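Local coordinates for insulinase family protease (PDB 3GO9), which belongs to the insulinase (M16) family of zinc peptidases and binds zinc, but lacks an intact family catalytic motif, so its own peptidase activity is uncertain, at residues T208-T213 with K237-A242; F35-L40 with S224-I229; R173-G178 with A247-L252; T275-I280 with C321-Q326; N344-A349 with Q458-G463. All coordinates share one frame; numbering follows the deposited sequence. Where two conformers were deposited one is given.

Interaction 1: residues T208-T213 with K237-A242; sequences TPDAMT and KGKRTA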
# COMPACT_ATOMS: atom_id res chain seq x y z
N THR A 208 14.42 16.96 6.17
CA THR A 208 15.82 16.92 5.77
C THR A 208 15.95 16.07 4.48
O THR A 208 15.16 15.12 4.28
CB THR A 208 16.72 16.37 6.90
OG1 THR A 208 16.29 15.06 7.27
CG2 THR A 208 16.58 17.28 8.18
N PRO A 209 16.92 16.39 3.60
CA PRO A 209 16.96 15.77 2.26
C PRO A 209 17.24 14.29 2.31
O PRO A 209 16.83 13.53 1.43
CB PRO A 209 18.05 16.54 1.51
CG PRO A 209 18.79 17.34 2.58
CD PRO A 209 17.76 17.59 3.66
N ASP A 210 17.97 13.87 3.37
CA ASP A 210 18.25 12.46 3.55
C ASP A 210 17.04 11.61 3.91
O ASP A 210 17.14 10.36 3.90
CB ASP A 210 19.40 12.29 4.59
CG ASP A 210 19.03 12.79 5.97
OD1 ASP A 210 18.24 13.75 6.07
OD2 ASP A 210 19.62 12.26 6.97
N ALA A 211 15.91 12.25 4.21
CA ALA A 211 14.66 11.59 4.51
C ALA A 211 13.66 11.75 3.36
O ALA A 211 12.49 11.47 3.58
CB ALA A 211 14.09 12.14 5.77
N MSE A 212 14.13 12.12 2.17
CA MSE A 212 13.24 12.41 1.04
C MSE A 212 13.59 11.61 -0.20
O MSE A 212 14.76 11.44 -0.52
CB MSE A 212 13.28 13.88 0.65
CG MSE A 212 12.93 14.79 1.82
SE MSE A 212 12.84 16.62 1.24
CE MSE A 212 12.32 17.43 2.94
N THR A 213 12.56 11.21 -0.92
CA THR A 213 12.71 10.61 -2.25
C THR A 213 11.67 11.18 -3.17
O THR A 213 10.45 11.13 -2.86
CB THR A 213 12.56 9.10 -2.25
OG1 THR A 213 13.45 8.50 -1.27
CG2 THR A 213 12.83 8.50 -3.59
N LYS A 237 19.12 21.46 3.16
CA LYS A 237 20.08 21.25 4.26
C LYS A 237 19.50 20.37 5.39
O LYS A 237 18.31 20.19 5.55
CB LYS A 237 20.46 22.62 4.87
CG LYS A 237 21.37 23.47 4.03
CD LYS A 237 21.22 24.96 4.32
CE LYS A 237 19.93 25.52 3.77
NZ LYS A 237 19.95 25.71 2.29
N GLY A 238 20.40 19.82 6.18
CA GLY A 238 20.00 19.05 7.35
C GLY A 238 20.21 17.58 7.14
O GLY A 238 20.36 17.11 6.01
N LYS A 239 20.33 16.85 8.26
CA LYS A 239 20.58 15.42 8.22
C LYS A 239 19.95 14.90 9.50
O LYS A 239 19.98 15.59 10.55
CB LYS A 239 22.09 15.13 8.18
CG LYS A 239 22.50 13.69 7.96
CD LYS A 239 24.04 13.55 8.04
CE LYS A 239 24.43 12.08 8.17
NZ LYS A 239 23.99 11.28 6.99
N ARG A 240 19.38 13.71 9.41
CA ARG A 240 18.82 13.01 10.55
C ARG A 240 19.91 12.41 11.44
O ARG A 240 20.74 11.67 10.98
CB ARG A 240 18.04 11.80 10.07
CG ARG A 240 16.88 12.14 9.27
CD ARG A 240 15.92 12.88 10.11
NE ARG A 240 14.65 13.10 9.45
CZ ARG A 240 13.59 12.30 9.39
NH1 ARG A 240 13.51 11.11 9.90
NH2 ARG A 240 12.53 12.76 8.78
N THR A 241 19.85 12.63 12.74
CA THR A 241 20.79 11.90 13.59
C THR A 241 20.49 10.37 13.80
O THR A 241 21.45 9.60 14.00
CB THR A 241 21.03 12.54 14.94
OG1 THR A 241 20.19 11.90 15.89
CG2 THR A 241 20.85 14.08 14.91
N ALA A 242 19.20 9.96 13.72
CA ALA A 242 18.77 8.54 13.90
C ALA A 242 18.09 7.99 12.62
O ALA A 242 17.63 8.78 11.76
CB ALA A 242 17.79 8.43 15.06
O HOH W 1 21.60 10.54 6.96

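Interaction 2: residues F35-L40 with S224-I229; sequences FSWQLL and SIAAQI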
# COMPACT_ATOMS: atom_id res chain seq x y z
N PHE A 35 19.52 13.68 -0.78
CA PHE A 35 18.22 13.64 -1.47
C PHE A 35 18.21 12.55 -2.55
O PHE A 35 19.16 12.41 -3.28
CB PHE A 35 17.95 14.98 -2.09
CG PHE A 35 16.57 15.14 -2.66
CD1 PHE A 35 15.56 15.64 -1.87
CD2 PHE A 35 16.30 14.79 -3.97
CE1 PHE A 35 14.28 15.81 -2.39
CE2 PHE A 35 15.01 14.95 -4.52
CZ PHE A 35 14.00 15.48 -3.72
N SER A 36 17.16 11.72 -2.58
CA SER A 36 17.08 10.59 -3.52
C SER A 36 16.05 10.85 -4.57
O SER A 36 15.02 11.50 -4.29
CB SER A 36 16.71 9.31 -2.77
OG SER A 36 17.74 8.96 -1.83
N TRP A 37 16.29 10.36 -5.77
CA TRP A 37 15.28 10.47 -6.82
C TRP A 37 15.24 9.20 -7.66
O TRP A 37 16.26 8.49 -7.77
CB TRP A 37 15.50 11.70 -7.71
CG TRP A 37 16.82 11.80 -8.37
CD1 TRP A 37 17.95 12.43 -7.88
CD2 TRP A 37 17.20 11.27 -9.66
NE1 TRP A 37 18.99 12.32 -8.78
CE2 TRP A 37 18.56 11.64 -9.88
CE3 TRP A 37 16.52 10.56 -10.64
CZ2 TRP A 37 19.26 11.28 -11.05
CZ3 TRP A 37 17.22 10.20 -11.82
CH2 TRP A 37 18.58 10.55 -12.01
N GLN A 38 14.06 8.95 -8.25
CA GLN A 38 13.85 7.79 -9.06
C GLN A 38 12.96 8.20 -10.22
O GLN A 38 11.96 8.85 -10.02
CB GLN A 38 13.20 6.67 -8.28
CG GLN A 38 13.92 6.21 -7.04
CD GLN A 38 13.34 4.96 -6.40
OE1 GLN A 38 12.56 4.19 -7.01
NE2 GLN A 38 13.70 4.75 -5.14
N LEU A 39 13.33 7.82 -11.44
CA LEU A 39 12.63 8.23 -12.63
C LEU A 39 12.33 6.99 -13.51
O LEU A 39 13.21 6.17 -13.80
CB LEU A 39 13.50 9.21 -13.41
CG LEU A 39 13.14 9.55 -14.82
CD1 LEU A 39 11.72 10.10 -14.90
CD2 LEU A 39 14.20 10.56 -15.30
N LEU A 40 11.09 6.88 -13.94
CA LEU A 40 10.69 5.90 -14.89
C LEU A 40 10.21 6.62 -16.15
O LEU A 40 9.12 7.17 -16.17
CB LEU A 40 9.53 5.02 -14.34
CG LEU A 40 9.08 3.89 -15.26
CD1 LEU A 40 10.21 2.90 -15.56
CD2 LEU A 40 7.81 3.14 -14.77
N SER A 224 17.19 16.10 -19.14
CA SER A 224 16.86 17.42 -18.59
C SER A 224 16.20 17.34 -17.23
O SER A 224 16.48 18.18 -16.39
CB SER A 224 16.04 18.30 -19.54
OG SER A 224 14.75 17.81 -19.79
N ILE A 225 15.38 16.33 -16.98
CA ILE A 225 14.70 16.31 -15.70
C ILE A 225 15.67 15.98 -14.57
O ILE A 225 15.53 16.55 -13.48
CB ILE A 225 13.43 15.39 -15.75
CG1 ILE A 225 12.40 15.90 -14.74
CG2 ILE A 225 13.85 13.98 -15.63
CD1 ILE A 225 11.28 14.91 -14.38
N ALA A 226 16.67 15.10 -14.80
CA ALA A 226 17.71 14.83 -13.79
C ALA A 226 18.36 16.16 -13.45
O ALA A 226 18.57 16.47 -12.28
CB ALA A 226 18.76 13.82 -14.25
N ALA A 227 18.70 16.96 -14.47
CA ALA A 227 19.33 18.24 -14.19
C ALA A 227 18.43 19.19 -13.44
O ALA A 227 18.87 19.88 -12.55
CB ALA A 227 19.89 18.88 -15.47
N GLN A 228 17.13 19.18 -13.76
CA GLN A 228 16.22 20.03 -13.08
C GLN A 228 16.03 19.61 -11.63
O GLN A 228 15.83 20.45 -10.74
CB GLN A 228 14.88 19.93 -13.75
CG GLN A 228 14.80 20.66 -15.02
CD GLN A 228 13.42 20.49 -15.58
OE1 GLN A 228 13.12 19.46 -16.11
NE2 GLN A 228 12.52 21.46 -15.32
N ILE A 229 15.99 18.30 -11.43
CA ILE A 229 15.86 17.80 -10.03
C ILE A 229 17.07 18.23 -9.21
O ILE A 229 16.93 18.71 -8.08
CB ILE A 229 15.70 16.27 -10.01
CG1 ILE A 229 14.30 15.89 -10.53
CG2 ILE A 229 16.03 15.66 -8.60
CD1 ILE A 229 14.21 14.40 -10.92

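Interaction 3: residues R173-G178 with A247-L252; sequences RYRLKG and ATLAPL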
# COMPACT_ATOMS: atom_id res chain seq x y z
N ARG A 173 -8.80 0.75 15.04
CA ARG A 173 -8.67 0.92 16.50
C ARG A 173 -8.33 -0.40 17.16
O ARG A 173 -7.42 -0.47 17.98
CB ARG A 173 -9.92 1.52 17.15
CG ARG A 173 -10.22 2.93 16.72
CD ARG A 173 -9.03 3.84 16.91
NE ARG A 173 -9.34 5.20 16.54
CZ ARG A 173 -8.45 6.17 16.41
NH1 ARG A 173 -7.15 5.93 16.65
NH2 ARG A 173 -8.87 7.39 16.06
N TYR A 174 -8.97 -1.46 16.72
CA TYR A 174 -8.63 -2.80 17.25
C TYR A 174 -7.23 -3.22 16.86
O TYR A 174 -6.43 -3.62 17.69
CB TYR A 174 -9.67 -3.82 16.76
CG TYR A 174 -9.42 -5.20 17.28
CD1 TYR A 174 -9.67 -5.53 18.61
CD2 TYR A 174 -8.90 -6.17 16.48
CE1 TYR A 174 -9.45 -6.81 19.11
CE2 TYR A 174 -8.64 -7.46 16.99
CZ TYR A 174 -8.92 -7.77 18.29
OH TYR A 174 -8.65 -9.03 18.79
N ARG A 175 -6.92 -3.10 15.57
CA ARG A 175 -5.68 -3.57 15.05
C ARG A 175 -4.47 -2.86 15.62
O ARG A 175 -3.42 -3.48 15.75
CB ARG A 175 -5.67 -3.50 13.51
CG ARG A 175 -4.51 -4.21 12.84
CD ARG A 175 -4.57 -5.70 12.98
NE ARG A 175 -3.31 -6.39 12.64
CZ ARG A 175 -2.26 -6.51 13.45
NH1 ARG A 175 -2.22 -5.90 14.63
NH2 ARG A 175 -1.21 -7.19 13.04
N LEU A 176 -4.64 -1.58 15.97
CA LEU A 176 -3.61 -0.74 16.58
C LEU A 176 -3.20 -1.19 17.99
O LEU A 176 -2.16 -0.78 18.52
CB LEU A 176 -4.14 0.67 16.71
CG LEU A 176 -4.15 1.58 15.50
CD1 LEU A 176 -4.89 2.88 15.84
CD2 LEU A 176 -2.70 1.91 15.10
N LYS A 177 -4.04 -1.97 18.66
CA LYS A 177 -3.74 -2.29 20.08
C LYS A 177 -2.39 -3.03 20.21
O LYS A 177 -2.05 -3.96 19.43
CB LYS A 177 -4.87 -3.07 20.73
CG LYS A 177 -6.16 -2.33 20.87
CD LYS A 177 -7.22 -3.18 21.48
CE LYS A 177 -8.42 -2.32 21.92
NZ LYS A 177 -9.62 -3.17 22.18
N GLY A 178 -1.58 -2.56 21.14
CA GLY A 178 -0.28 -3.16 21.39
C GLY A 178 0.81 -2.63 20.53
O GLY A 178 1.96 -3.09 20.68
N ALA A 247 6.80 2.43 11.13
CA ALA A 247 5.57 2.09 11.81
C ALA A 247 5.50 0.54 11.77
O ALA A 247 5.57 -0.05 10.70
CB ALA A 247 4.41 2.68 11.10
N THR A 248 5.31 -0.06 12.95
CA THR A 248 5.12 -1.52 13.12
C THR A 248 3.89 -1.90 14.03
O THR A 248 3.65 -1.33 15.10
CB THR A 248 6.33 -2.12 13.81
OG1 THR A 248 6.44 -1.58 15.12
CG2 THR A 248 7.59 -1.81 12.97
N LEU A 249 3.17 -2.92 13.58
CA LEU A 249 1.99 -3.43 14.32
C LEU A 249 2.34 -4.64 15.19
O LEU A 249 3.27 -5.37 14.85
CB LEU A 249 0.94 -3.84 13.33
CG LEU A 249 0.20 -2.77 12.57
CD1 LEU A 249 -0.64 -3.37 11.46
CD2 LEU A 249 -0.68 -2.00 13.57
N ALA A 250 1.65 -4.84 16.31
CA ALA A 250 1.77 -6.11 17.05
C ALA A 250 1.05 -7.22 16.26
O ALA A 250 0.21 -6.95 15.34
CB ALA A 250 1.15 -5.98 18.38
N PRO A 251 1.32 -8.48 16.60
CA PRO A 251 0.59 -9.55 15.91
C PRO A 251 -0.91 -9.45 16.23
O PRO A 251 -1.30 -8.99 17.30
CB PRO A 251 1.16 -10.83 16.54
CG PRO A 251 2.52 -10.41 17.08
CD PRO A 251 2.34 -9.00 17.52
N LEU A 252 -1.73 -9.85 15.27
CA LEU A 252 -3.15 -9.96 15.48
C LEU A 252 -3.45 -11.00 16.54
O LEU A 252 -3.04 -12.15 16.39
CB LEU A 252 -3.84 -10.33 14.20
CG LEU A 252 -5.35 -10.36 14.20
CD1 LEU A 252 -6.04 -8.98 14.31
CD2 LEU A 252 -5.79 -11.05 12.91
O HOH W 2 -0.94 -3.70 16.84
O HOH W 3 -2.92 -6.35 18.62

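Interaction 4: residues T275-I280 with C321-Q326; sequences TPWHPI and CRVQYQ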
# COMPACT_ATOMS: atom_id res chain seq x y z
N THR A 275 0.72 -12.55 9.64
CA THR A 275 2.05 -13.16 9.89
C THR A 275 3.15 -12.14 9.61
O THR A 275 2.91 -11.16 8.92
CB THR A 275 2.28 -14.37 8.98
OG1 THR A 275 2.19 -13.94 7.63
CG2 THR A 275 1.27 -15.46 9.24
N PRO A 276 4.35 -12.35 10.17
CA PRO A 276 5.43 -11.43 9.85
C PRO A 276 5.79 -11.52 8.38
O PRO A 276 5.81 -12.63 7.85
CB PRO A 276 6.61 -11.96 10.67
CG PRO A 276 6.07 -12.89 11.65
CD PRO A 276 4.71 -13.31 11.22
N TRP A 277 6.09 -10.39 7.74
CA TRP A 277 6.52 -10.35 6.35
C TRP A 277 8.02 -10.37 6.32
O TRP A 277 8.66 -9.59 7.01
CB TRP A 277 6.06 -9.09 5.67
CG TRP A 277 6.61 -8.90 4.31
CD1 TRP A 277 7.49 -7.94 3.93
CD2 TRP A 277 6.32 -9.67 3.11
NE1 TRP A 277 7.79 -8.07 2.59
CE2 TRP A 277 7.07 -9.11 2.06
CE3 TRP A 277 5.48 -10.75 2.83
CZ2 TRP A 277 7.03 -9.57 0.75
CZ3 TRP A 277 5.45 -11.24 1.52
CH2 TRP A 277 6.22 -10.64 0.49
N HIS A 278 8.57 -11.20 5.47
CA HIS A 278 10.02 -11.23 5.21
C HIS A 278 10.25 -10.86 3.75
O HIS A 278 9.88 -11.66 2.89
CB HIS A 278 10.52 -12.64 5.51
CG HIS A 278 10.19 -13.11 6.90
ND1 HIS A 278 9.29 -14.13 7.16
CD2 HIS A 278 10.62 -12.67 8.11
CE1 HIS A 278 9.19 -14.29 8.47
NE2 HIS A 278 9.98 -13.42 9.07
N PRO A 279 10.83 -9.66 3.47
CA PRO A 279 11.12 -9.27 2.09
C PRO A 279 11.89 -10.33 1.31
O PRO A 279 12.79 -11.02 1.83
CB PRO A 279 11.94 -7.98 2.21
CG PRO A 279 11.44 -7.33 3.48
CD PRO A 279 11.24 -8.57 4.41
N ILE A 280 11.56 -10.41 0.03
CA ILE A 280 12.08 -11.44 -0.83
C ILE A 280 13.51 -11.05 -1.31
O ILE A 280 13.62 -10.09 -2.04
CB ILE A 280 11.14 -11.57 -2.01
CG1 ILE A 280 9.79 -12.12 -1.52
CG2 ILE A 280 11.74 -12.50 -3.08
CD1 ILE A 280 8.63 -11.75 -2.37
N CYS A 321 -5.17 -9.51 0.13
CA CYS A 321 -3.94 -9.65 0.85
C CYS A 321 -3.31 -8.27 0.87
O CYS A 321 -3.47 -7.46 -0.06
CB CYS A 321 -2.96 -10.57 0.15
SG CYS A 321 -3.21 -12.41 0.27
N ARG A 322 -2.61 -7.98 1.94
CA ARG A 322 -1.79 -6.79 1.97
C ARG A 322 -0.56 -7.05 2.80
O ARG A 322 -0.54 -7.91 3.68
CB ARG A 322 -2.53 -5.61 2.55
CG ARG A 322 -2.77 -5.71 4.05
CD ARG A 322 -3.90 -4.78 4.54
NE ARG A 322 -5.03 -4.86 3.63
CZ ARG A 322 -6.08 -4.05 3.63
NH1 ARG A 322 -6.20 -3.07 4.50
NH2 ARG A 322 -7.03 -4.24 2.72
N VAL A 323 0.48 -6.31 2.47
CA VAL A 323 1.70 -6.28 3.28
C VAL A 323 1.84 -4.84 3.72
O VAL A 323 1.93 -3.94 2.89
CB VAL A 323 2.94 -6.71 2.48
CG1 VAL A 323 4.18 -6.58 3.35
CG2 VAL A 323 2.78 -8.08 2.00
N GLN A 324 1.83 -4.61 5.02
CA GLN A 324 1.84 -3.28 5.58
C GLN A 324 2.37 -3.42 6.97
O GLN A 324 2.04 -4.39 7.64
CB GLN A 324 0.41 -2.70 5.65
CG GLN A 324 -0.17 -2.34 4.36
CD GLN A 324 -1.59 -1.81 4.48
OE1 GLN A 324 -2.20 -1.80 5.57
NE2 GLN A 324 -2.14 -1.38 3.34
N TYR A 325 3.18 -2.46 7.41
CA TYR A 325 3.80 -2.52 8.72
C TYR A 325 4.53 -3.82 9.03
O TYR A 325 4.48 -4.29 10.16
CB TYR A 325 2.75 -2.20 9.82
CG TYR A 325 1.94 -0.97 9.50
CD1 TYR A 325 2.47 0.28 9.69
CD2 TYR A 325 0.67 -1.07 8.91
CE1 TYR A 325 1.75 1.42 9.35
CE2 TYR A 325 -0.04 0.04 8.56
CZ TYR A 325 0.51 1.29 8.81
OH TYR A 325 -0.19 2.40 8.48
N GLN A 326 5.19 -4.38 8.02
CA GLN A 326 6.05 -5.56 8.14
C GLN A 326 5.22 -6.81 8.48
O GLN A 326 5.78 -7.80 8.97
CB GLN A 326 7.19 -5.34 9.16
CG GLN A 326 8.06 -4.10 8.85
CD GLN A 326 9.02 -3.65 10.00
OE1 GLN A 326 9.83 -2.74 9.80
NE2 GLN A 326 8.93 -4.27 11.18

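Interaction 5: residues N344-A349 with Q458-G463; sequences NMTFVA and QEIYNG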
# COMPACT_ATOMS: atom_id res chain seq x y z
N ASN A 344 -23.86 -18.95 6.05
CA ASN A 344 -22.86 -18.50 5.11
C ASN A 344 -21.43 -18.80 5.58
O ASN A 344 -20.58 -19.23 4.80
CB ASN A 344 -23.07 -17.01 4.76
CG ASN A 344 -24.17 -16.81 3.72
OD1 ASN A 344 -24.41 -17.72 2.92
ND2 ASN A 344 -24.87 -15.67 3.77
N MSE A 345 -21.20 -18.64 6.88
CA MSE A 345 -19.94 -19.06 7.46
C MSE A 345 -19.72 -20.57 7.31
O MSE A 345 -18.62 -21.02 6.96
CB MSE A 345 -19.87 -18.69 8.91
CG MSE A 345 -18.56 -19.09 9.56
SE MSE A 345 -18.48 -18.83 11.52
CE MSE A 345 -19.64 -20.27 12.06
N THR A 346 -20.78 -21.34 7.55
CA THR A 346 -20.72 -22.80 7.42
C THR A 346 -20.36 -23.20 5.98
O THR A 346 -19.54 -24.11 5.76
CB THR A 346 -22.06 -23.44 7.90
OG1 THR A 346 -22.21 -23.23 9.32
CG2 THR A 346 -22.06 -24.95 7.59
N PHE A 347 -20.96 -22.52 5.00
CA PHE A 347 -20.68 -22.75 3.58
C PHE A 347 -19.19 -22.58 3.32
O PHE A 347 -18.55 -23.44 2.74
CB PHE A 347 -21.44 -21.75 2.69
CG PHE A 347 -20.93 -21.72 1.28
CD1 PHE A 347 -21.18 -22.79 0.43
CD2 PHE A 347 -20.18 -20.67 0.80
CE1 PHE A 347 -20.70 -22.79 -0.88
CE2 PHE A 347 -19.68 -20.67 -0.53
CZ PHE A 347 -19.92 -21.73 -1.35
N VAL A 348 -18.63 -21.46 3.75
CA VAL A 348 -17.19 -21.23 3.52
C VAL A 348 -16.31 -22.21 4.33
O VAL A 348 -15.33 -22.70 3.82
CB VAL A 348 -16.79 -19.76 3.79
CG1 VAL A 348 -15.28 -19.58 3.67
CG2 VAL A 348 -17.51 -18.83 2.82
N ALA A 349 -16.64 -22.44 5.59
CA ALA A 349 -15.83 -23.30 6.46
C ALA A 349 -15.80 -24.71 5.92
O ALA A 349 -14.79 -25.40 5.98
CB ALA A 349 -16.37 -23.33 7.86
N GLN A 458 -17.43 -19.13 16.95
CA GLN A 458 -16.13 -19.79 16.92
C GLN A 458 -16.25 -21.29 17.18
O GLN A 458 -15.54 -22.06 16.55
CB GLN A 458 -15.17 -19.18 17.94
CG GLN A 458 -13.75 -19.79 17.96
CD GLN A 458 -12.86 -19.33 16.84
OE1 GLN A 458 -12.59 -18.12 16.71
NE2 GLN A 458 -12.39 -20.26 16.03
N GLU A 459 -17.10 -21.68 18.13
CA GLU A 459 -17.34 -23.10 18.42
C GLU A 459 -17.91 -23.85 17.22
O GLU A 459 -17.43 -24.94 16.88
CB GLU A 459 -18.26 -23.25 19.63
CG GLU A 459 -17.64 -22.74 20.93
CD GLU A 459 -18.56 -22.94 22.12
OE1 GLU A 459 -19.51 -23.76 22.03
OE2 GLU A 459 -18.33 -22.29 23.14
N ILE A 460 -18.91 -23.24 16.57
CA ILE A 460 -19.52 -23.78 15.34
C ILE A 460 -18.46 -23.96 14.26
O ILE A 460 -18.33 -25.02 13.65
CB ILE A 460 -20.68 -22.86 14.85
CG1 ILE A 460 -21.88 -22.94 15.79
CG2 ILE A 460 -21.14 -23.21 13.44
CD1 ILE A 460 -22.97 -21.88 15.54
N TYR A 461 -17.67 -22.92 14.05
CA TYR A 461 -16.57 -22.93 13.10
C TYR A 461 -15.58 -24.04 13.44
O TYR A 461 -15.16 -24.82 12.56
CB TYR A 461 -15.86 -21.56 13.09
CG TYR A 461 -14.70 -21.51 12.12
CD1 TYR A 461 -14.89 -21.19 10.78
CD2 TYR A 461 -13.40 -21.78 12.54
CE1 TYR A 461 -13.83 -21.16 9.91
CE2 TYR A 461 -12.36 -21.74 11.70
CZ TYR A 461 -12.56 -21.44 10.37
OH TYR A 461 -11.53 -21.38 9.50
N ASN A 462 -15.18 -24.11 14.71
CA ASN A 462 -14.23 -25.17 15.12
C ASN A 462 -14.76 -26.57 14.81
O ASN A 462 -14.01 -27.46 14.42
CB ASN A 462 -13.90 -25.04 16.60
CG ASN A 462 -13.02 -23.84 16.89
OD1 ASN A 462 -12.44 -23.22 15.97
ND2 ASN A 462 -12.88 -23.51 18.18
N GLY A 463 -16.07 -26.75 14.94
CA GLY A 463 -16.69 -28.05 14.64
C GLY A 463 -16.45 -28.48 13.20
O GLY A 463 -16.11 -29.62 12.93

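Interaction 1: residues T208-T213 with K237-A242
Thr208 meets the 237-242 loop through both branches of its side chain. CG2 lies against the Gly238-Lys239 peptide, while OG1 receives a weak, bent bond from Arg240 NE at 3.4 Å. A chi1 of 58° sets OG1 between the backbone N and the carbonyl carbon, from where it donates to Asp210 OD1 at 2.6 Å and helps hold that carboxylate in place. Glycine suits position 238: at the backbone angles found here a side chain would be jammed against the preceding carbonyl and would clash with Thr208 CG2. Pro209 lays its CD against Lys237 O, 3.3 Å away. Asp210 carries the main polar link, OD2 accepting from Arg240 N at 2.8 Å through its syn lone pair, with a nearly straight N-H (165°). A water joins OD2 and Lys239 NZ, whose charges lie 4.5 Å apart. Ala211 puts its small CB over one face of the Arg240 guanidinium, 3.4 Å from NH2, a nitrogen that also donates to the carbonyls of Trp206 and Asn57. A short 3-10 turn at 209-210, whose Asp side chain accepts a backbone N-H of the facing loop, leads into strand 212-218 of the seven-stranded sheet.

Interaction 2: residues F35-L40 with S224-I229
Trp37 and Leu39 of a strand, with Phe35 just before it, face Ile225, Ala226 and Ile229 on a helix, and the contact between them is wholly apolar. Among the aromatic contacts, the Trp37 indole spans two helix residues one turn apart: CD1 of its five-membered ring lies 3.8 Å from Ile229 CG2, and CH2 at its far end lies 4.0 Å from Ala226 CB. A chi1 of 56° brings Trp37 CG itself to 3.9 Å from Ile229 CG2. Phe35 CE2 approaches the same Ile229 methyl more loosely, at 4.3 Å. The aliphatic contact is tighter, Leu39 CD2 pressing on Ile225 CG2 at 3.5 Å. Branched isoleucines offer methyls close to the helix backbone, whereas alanine at 226 lets the broad indole come near. Strand 36-40 and helix 224-229 run nearly antiparallel, at 160°, with axes 10.4 Å apart. Helix 222-233 lies on one face of the seven-stranded sheet, where Ile225 also touches Val216 of the adjacent strand 212-218 and Phe35 stacks on Phe233 farther along the helix.

Interaction 3: residues R173-G178 with A247-L252
Arg175 reaches from helix 170-175 to the 247-252 loop. Its CB leads to CG, which is anti to the backbone N (chi1 -169°) and passes Leu249 CD1 at 4.2 Å. The chain then bends at chi2, and CD rests 3.8 Å from Leu252 CD1. NE is buried without a hydrogen-bonding partner in the model. At the tip, NH1 and NH2 both grip Ala250 O end-on, each at 2.7 Å, with the oxygen close to the guanidinium plane. Leu249 covers one face of this flat group and the backbone of Leu252 the other. Leucines suit both places because their branched methyls can meet the aliphatic part and, from Leu249, the guanidinium face. Leu252 CD1 also meets the edge of the Tyr174 ring, 4.0 Å from CE2. Beside the tip, a water links Arg175 O and Lys177 O to Ala250 N. At Gly178 a positive phi (86°) by itself calls for glycine, since a side chain would press on the preceding carbonyl O, and Ala250 CB is also close. The contact joins helix 170-175 and the residues that follow it to the loop before strand 257-261, and Arg175 NH2 also forms a salt bridge with Asp274 of strand 267-276.

Interaction 4: residues T275-I280 with C321-Q326
Trp277 N donates to Gln326 O at 2.9 Å, almost straight at the hydrogen (173°) but from above the carbonyl plane, 47° out of it. The two segments meet just where strand 267-276 ends and the chain turns out of strand 316-324. Tyr325 and Gln326 both have positive phi, as in the type I' turn of a two-residue beta-hairpin, and this turn leads into strand 327-336, which lies between the other two in the sheet. The side-chain contact is a CH-pi interaction. With Trp277 CG anti to its backbone N, the indole is carried to Val323, whose CG1 stands over one face, 3.6 Å from the centroid of the five-membered ring and 15° off the ring normal. The indole atom nearest to Val323 CG1 is Trp277 CG, at 3.5 Å. The second methyl, Val323 CG2, stands near Trp277 CE3, 3.9 Å away. Valine suits this place because its two methyls fork from one carbon and meet two parts of the indole. Trp277 NE1 donates to the carbonyl of Gly402, while Val323 O accepts from Ser401, so both partners are also tied to the end of helix 388-401 and the residue after it. One directional backbone bond and a methyl-on-indole contact, neither dependent on charge, thus hold Trp277 to the hairpin at a rather exposed place.

Interaction 5: residues N344-A349 with Q458-G463
Two helices pack nearly parallel here, crossing at -29° with their axes 10.0 Å apart, and the link between them is apolar. Met345, present as selenomethionine, extends from helix 341-358 with CG anti to the backbone N (chi1 -179°). Its chain bends only at chi3, and the terminal CE comes 3.6 Å from Ile460 CG2. The selenium lies 4.1 Å from Tyr461 CB. A long, unbranched chain suits this place because it can reach from one helix to the other. One turn on, Ala349 offers only a methyl, and the Tyr461 ring comes up to it: CB is 3.9 Å from both CD1 and CE1. Small alanine thus makes way for the large ring where the backbones are closest, the CA atoms of this pair being 6.7 Å apart. Helix 454-465, near the end of the modelled chain, covers helix 341-358 from outside; Ile464 adds contacts to Thr346 and Ala349. On the side of the five-stranded sheet, Met345 touches Leu269 and Val348 touches Leu271 of strand 267-276, while Phe347 packs on helix 283-309.

Overall arrangement
Interactions 1 and 2 share one seven-stranded sheet: strands 36-41 and 212-218 are neighbours, and Phe35 packs on Pro209 and Met212. Yet interaction 2 is a buried, purely apolar helix-on-sheet contact, whereas interaction 1, at a partly exposed loop, relies on a carboxylate that takes a backbone N-H, with a water beside it. Interactions 3 and 4 also touch, through Tyr325 and Gln326 against residues 247-249. Interaction 3 sets a buried arginine tip and waters among leucines; interaction 4 is a surface contact of one backbone bond and a methyl-on-indole pair. Interaction 5, buried and apolar like interaction 2, lies beyond the chain's centre from interactions 1 and 2, about 54 Å from interaction 2 between centres, beside the second sheet.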